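Local coordinates for restriction endonuclease (Mycobacterium sp., PDB 4F0Q) that cleaves DNA that carries methylated cytosine, acting as a tetrameric, modification-dependent restriction endonuclease, at the interface of chains A and B and the interface of chains A and C. Residues are numbered along the deposited sequence; one frame, centred on the assembly and turned at random. Chains: chain A/B/C, Restriction endonuclease.

Contact 1 joins chain A to chain B through helix 367-374 of each, within the sequence region of the restriction endonuclease family. Contact 2 joins chain A to chain C through strands 175-193 and 200-210 of one chain and helix 130-142 of the other, within the AspBHI N-terminal family region. The C-alpha centres of the two contacts are about 44 Å apart, and no residue is common to both. Chain A therefore uses separate surfaces for its two neighbours: a charge-edged helix pair at contact 1, and an essentially van der Waals patch within a two-fold symmetric interface at contact 2. Together they help link subunits of the tetramer.

Contact 1: the interface of chains A and B. Residues chain A 368-369, 371-372; chain B 368-369, 371-372.
A:Glu368 meets B:Arg372, and B:Glu368 faces A:Arg372, in a helix-to-helix interface where helix 367-374 of chain A packs on its counterpart and links two subunits of the tetramer. At the centre, methyl CB of B:Ala371 lies 3.5 Å from CA of A:Arg372. Reciprocally, CB of A:Ala371 approaches CA of B:Arg372 to 3.6 Å; the small side chains allow the helix backbones to come close.

The charged pairs flanking this centre are unequal. NH1 of B:Arg372 donates a hydrogen bond to carboxylate oxygen OE2 of A:Glu368 at 2.7 Å, forming a salt bridge. The donor comes from above the carboxylate, 58° out of its plane, and the guanidinium stands perpendicular to that plane; this is a charge contact with bent geometry, not a flat two-pronged pairing. A:Glu368 has CG anti to its carbonyl carbon (chi1 -65°), which lays CG against CD of the extended B:Arg372 chain, 3.6 Å away.

On the other side, the salt bridge from A:Arg372 NH1 to B:Glu368 OE1 is long, at 3.9 Å. Here B:Glu368 places CG between its backbone N and carbonyl carbon (chi1 56°). Its CB sits 3.3 Å from the carbonyl O of A:Glu368, while its CG rests 3.7 Å from CB of A:Glu368. The differing glutamate rotamers match an interface that is not an exact two-fold. The site thus joins the endonuclease regions of two subunits, with one tight and one loose ionic contact bordering a centre where each Ala371 methyl packs on the opposing helix backbone.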
# COMPACT_ATOMS: atom_id res chain seq x y z
N GLU A 368 -15.95 7.35 -13.19
CA GLU A 368 -14.97 8.26 -13.78
C GLU A 368 -14.30 9.10 -12.69
O GLU A 368 -13.08 9.30 -12.70
CB GLU A 368 -15.63 9.18 -14.81
CG GLU A 368 -16.17 8.47 -16.04
CD GLU A 368 -17.67 8.24 -15.97
OE1 GLU A 368 -18.28 8.65 -14.96
OE2 GLU A 368 -18.23 7.67 -16.93
N GLN A 369 -15.11 9.58 -11.76
CA GLN A 369 -14.64 10.44 -10.68
C GLN A 369 -13.64 9.75 -9.76
O GLN A 369 -12.68 10.37 -9.30
CB GLN A 369 -15.83 10.99 -9.88
CG GLN A 369 -16.65 12.01 -10.65
CD GLN A 369 -18.03 12.23 -10.06
OE1 GLN A 369 -18.39 11.63 -9.05
NE2 GLN A 369 -18.82 13.09 -10.69
N ALA A 371 -11.92 6.99 -10.79
CA ALA A 371 -10.84 6.62 -11.69
C ALA A 371 -9.86 7.77 -11.91
O ALA A 371 -8.69 7.56 -12.21
CB ALA A 371 -11.39 6.14 -13.02
N ARG A 372 -10.35 9.00 -11.75
CA ARG A 372 -9.49 10.18 -11.90
C ARG A 372 -8.44 10.23 -10.80
O ARG A 372 -7.35 10.78 -10.99
CB ARG A 372 -10.32 11.46 -11.91
CG ARG A 372 -9.53 12.68 -12.36
CD ARG A 372 -10.38 13.93 -12.37
NE ARG A 372 -9.63 15.09 -12.85
CZ ARG A 372 -10.08 16.33 -12.84
NH1 ARG A 372 -11.29 16.60 -12.37
NH2 ARG A 372 -9.33 17.32 -13.30
N GLU B 368 -11.72 12.89 -16.41
CA GLU B 368 -12.12 11.70 -15.65
C GLU B 368 -12.54 10.57 -16.58
O GLU B 368 -12.36 9.39 -16.25
CB GLU B 368 -13.22 12.03 -14.64
CG GLU B 368 -14.47 12.66 -15.22
CD GLU B 368 -14.40 14.18 -15.24
OE1 GLU B 368 -13.29 14.73 -15.11
OE2 GLU B 368 -15.46 14.82 -15.38
N GLN B 369 -13.10 10.92 -17.73
CA GLN B 369 -13.50 9.93 -18.73
C GLN B 369 -12.28 9.24 -19.33
O GLN B 369 -12.30 8.05 -19.63
CB GLN B 369 -14.36 10.57 -19.82
CG GLN B 369 -15.76 10.94 -19.37
CD GLN B 369 -16.58 11.58 -20.48
OE1 GLN B 369 -16.08 11.80 -21.58
NE2 GLN B 369 -17.84 11.88 -20.19
N ALA B 371 -9.38 9.14 -17.67
CA ALA B 371 -8.82 8.45 -16.51
C ALA B 371 -9.52 7.12 -16.25
O ALA B 371 -8.94 6.22 -15.65
CB ALA B 371 -8.90 9.34 -15.29
N ARG B 372 -10.77 7.00 -16.70
CA ARG B 372 -11.50 5.74 -16.60
C ARG B 372 -10.83 4.67 -17.45
O ARG B 372 -10.97 3.48 -17.20
CB ARG B 372 -12.96 5.92 -17.00
CG ARG B 372 -13.86 4.75 -16.63
CD ARG B 372 -15.32 5.04 -16.92
NE ARG B 372 -16.19 3.95 -16.47
CZ ARG B 372 -17.51 3.95 -16.59
NH1 ARG B 372 -18.13 4.98 -17.15
NH2 ARG B 372 -18.22 2.92 -16.15

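Contact 2: the interface of chains A and C. Residues chain A 189, 191, 200-202; chain C 139-140.
C:Arg140 reaches across A:Val191 and A:Pro202, while its neighbour C:Ala139 meets A:His189, in a helix-on-strand contact between two copies of the AspBHI-type N-terminal region. The evidence points to packing: within this patch, no nitrogen or oxygen of either side comes within bonding reach of the other. The arginine's aliphatic part crosses A:Pro202 at about a right angle, with CD of C:Arg140 3.7 Å from the proline ring carbon CD. Its NE lies at the same distance, 3.7 Å, from that proline atom, so the ring carbon touches both the methylene and the start of the guanidinium.

Beyond the proline, the NH2 end of the guanidinium points at A:Ser200. The serine carbonyl O, 3.3 Å from NH2 of C:Arg140, lies tilted out of the guanidinium plane, a close polar approach that does not qualify as a hydrogen bond. A:Val191 divides its two branches between different parts of the same residue: methyl CG1 packs against the flat face of the guanidinium, beneath NH1 of C:Arg140 at 3.9 Å, whereas methyl CG2 lies 3.8 Å from the arginine's backbone O. Toward the preceding helix residue, methyl CB of C:Ala139 sits above the imidazole plane of A:His189, displaced past the ND1-CE1 rim and 3.9 Å from CE1. The carbonyl O of C:Ala139 comes up to CE1 from outside the ring, at 3.7 Å.

In C:Arg140, CG is anti to the backbone N (chi1 169°), and a bend at chi2 (61°) turns the chain across the strands; a further turn at chi4 (85°) swings the guanidinium so that one face lies toward A:Val191. Helix 130-142 of chain C supplies C:Ala139 and C:Arg140 as consecutive residues. On chain A, strand 175-193 presents A:His189 and A:Val191, and strand 200-210 brings A:Ser200 and A:Pro202 beside them. The whole interface is two-fold symmetric, which repeats this patch with the chains exchanged.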
# COMPACT_ATOMS: atom_id res chain seq x y z
N HIS A 189 -6.26 1.71 26.20
CA HIS A 189 -6.89 2.79 26.94
C HIS A 189 -7.62 3.73 25.98
O HIS A 189 -7.16 3.94 24.86
CB HIS A 189 -5.84 3.56 27.74
CG HIS A 189 -6.36 4.79 28.41
ND1 HIS A 189 -6.22 6.05 27.87
CD2 HIS A 189 -7.00 4.96 29.59
CE1 HIS A 189 -6.76 6.94 28.68
NE2 HIS A 189 -7.25 6.31 29.73
N VAL A 191 -10.48 7.42 25.97
CA VAL A 191 -11.26 8.41 26.70
C VAL A 191 -12.55 8.70 25.94
O VAL A 191 -12.53 9.05 24.76
CB VAL A 191 -10.48 9.72 26.93
CG1 VAL A 191 -11.37 10.76 27.59
CG2 VAL A 191 -9.25 9.45 27.78
N SER A 200 -16.70 13.37 30.67
CA SER A 200 -15.69 12.56 30.01
C SER A 200 -15.08 11.57 31.00
O SER A 200 -15.01 11.85 32.19
CB SER A 200 -14.60 13.45 29.41
OG SER A 200 -15.13 14.32 28.43
N PHE A 201 -14.66 10.41 30.50
CA PHE A 201 -14.18 9.35 31.38
C PHE A 201 -13.30 8.34 30.65
O PHE A 201 -13.51 8.07 29.47
CB PHE A 201 -15.37 8.63 32.03
CG PHE A 201 -16.29 7.96 31.05
CD1 PHE A 201 -17.30 8.68 30.42
CD2 PHE A 201 -16.15 6.62 30.75
CE1 PHE A 201 -18.15 8.07 29.52
CE2 PHE A 201 -16.99 6.00 29.85
CZ PHE A 201 -17.99 6.73 29.23
N PRO A 202 -12.30 7.78 31.36
CA PRO A 202 -11.46 6.72 30.79
C PRO A 202 -12.25 5.43 30.62
O PRO A 202 -13.31 5.27 31.23
CB PRO A 202 -10.38 6.53 31.85
CG PRO A 202 -11.02 6.97 33.12
CD PRO A 202 -11.91 8.11 32.74
N ALA C 139 -2.53 9.90 30.60
CA ALA C 139 -3.20 9.53 29.36
C ALA C 139 -4.66 9.97 29.36
O ALA C 139 -5.23 10.23 28.30
CB ALA C 139 -3.09 8.04 29.12
N ARG C 140 -5.25 10.04 30.55
CA ARG C 140 -6.60 10.58 30.70
C ARG C 140 -6.68 12.01 30.17
O ARG C 140 -7.69 12.42 29.59
CB ARG C 140 -7.02 10.52 32.17
CG ARG C 140 -8.30 11.29 32.50
CD ARG C 140 -9.50 10.77 31.73
NE ARG C 140 -10.69 11.57 31.99
CZ ARG C 140 -10.99 12.69 31.33
NH1 ARG C 140 -10.19 13.14 30.38
NH2 ARG C 140 -12.10 13.36 31.63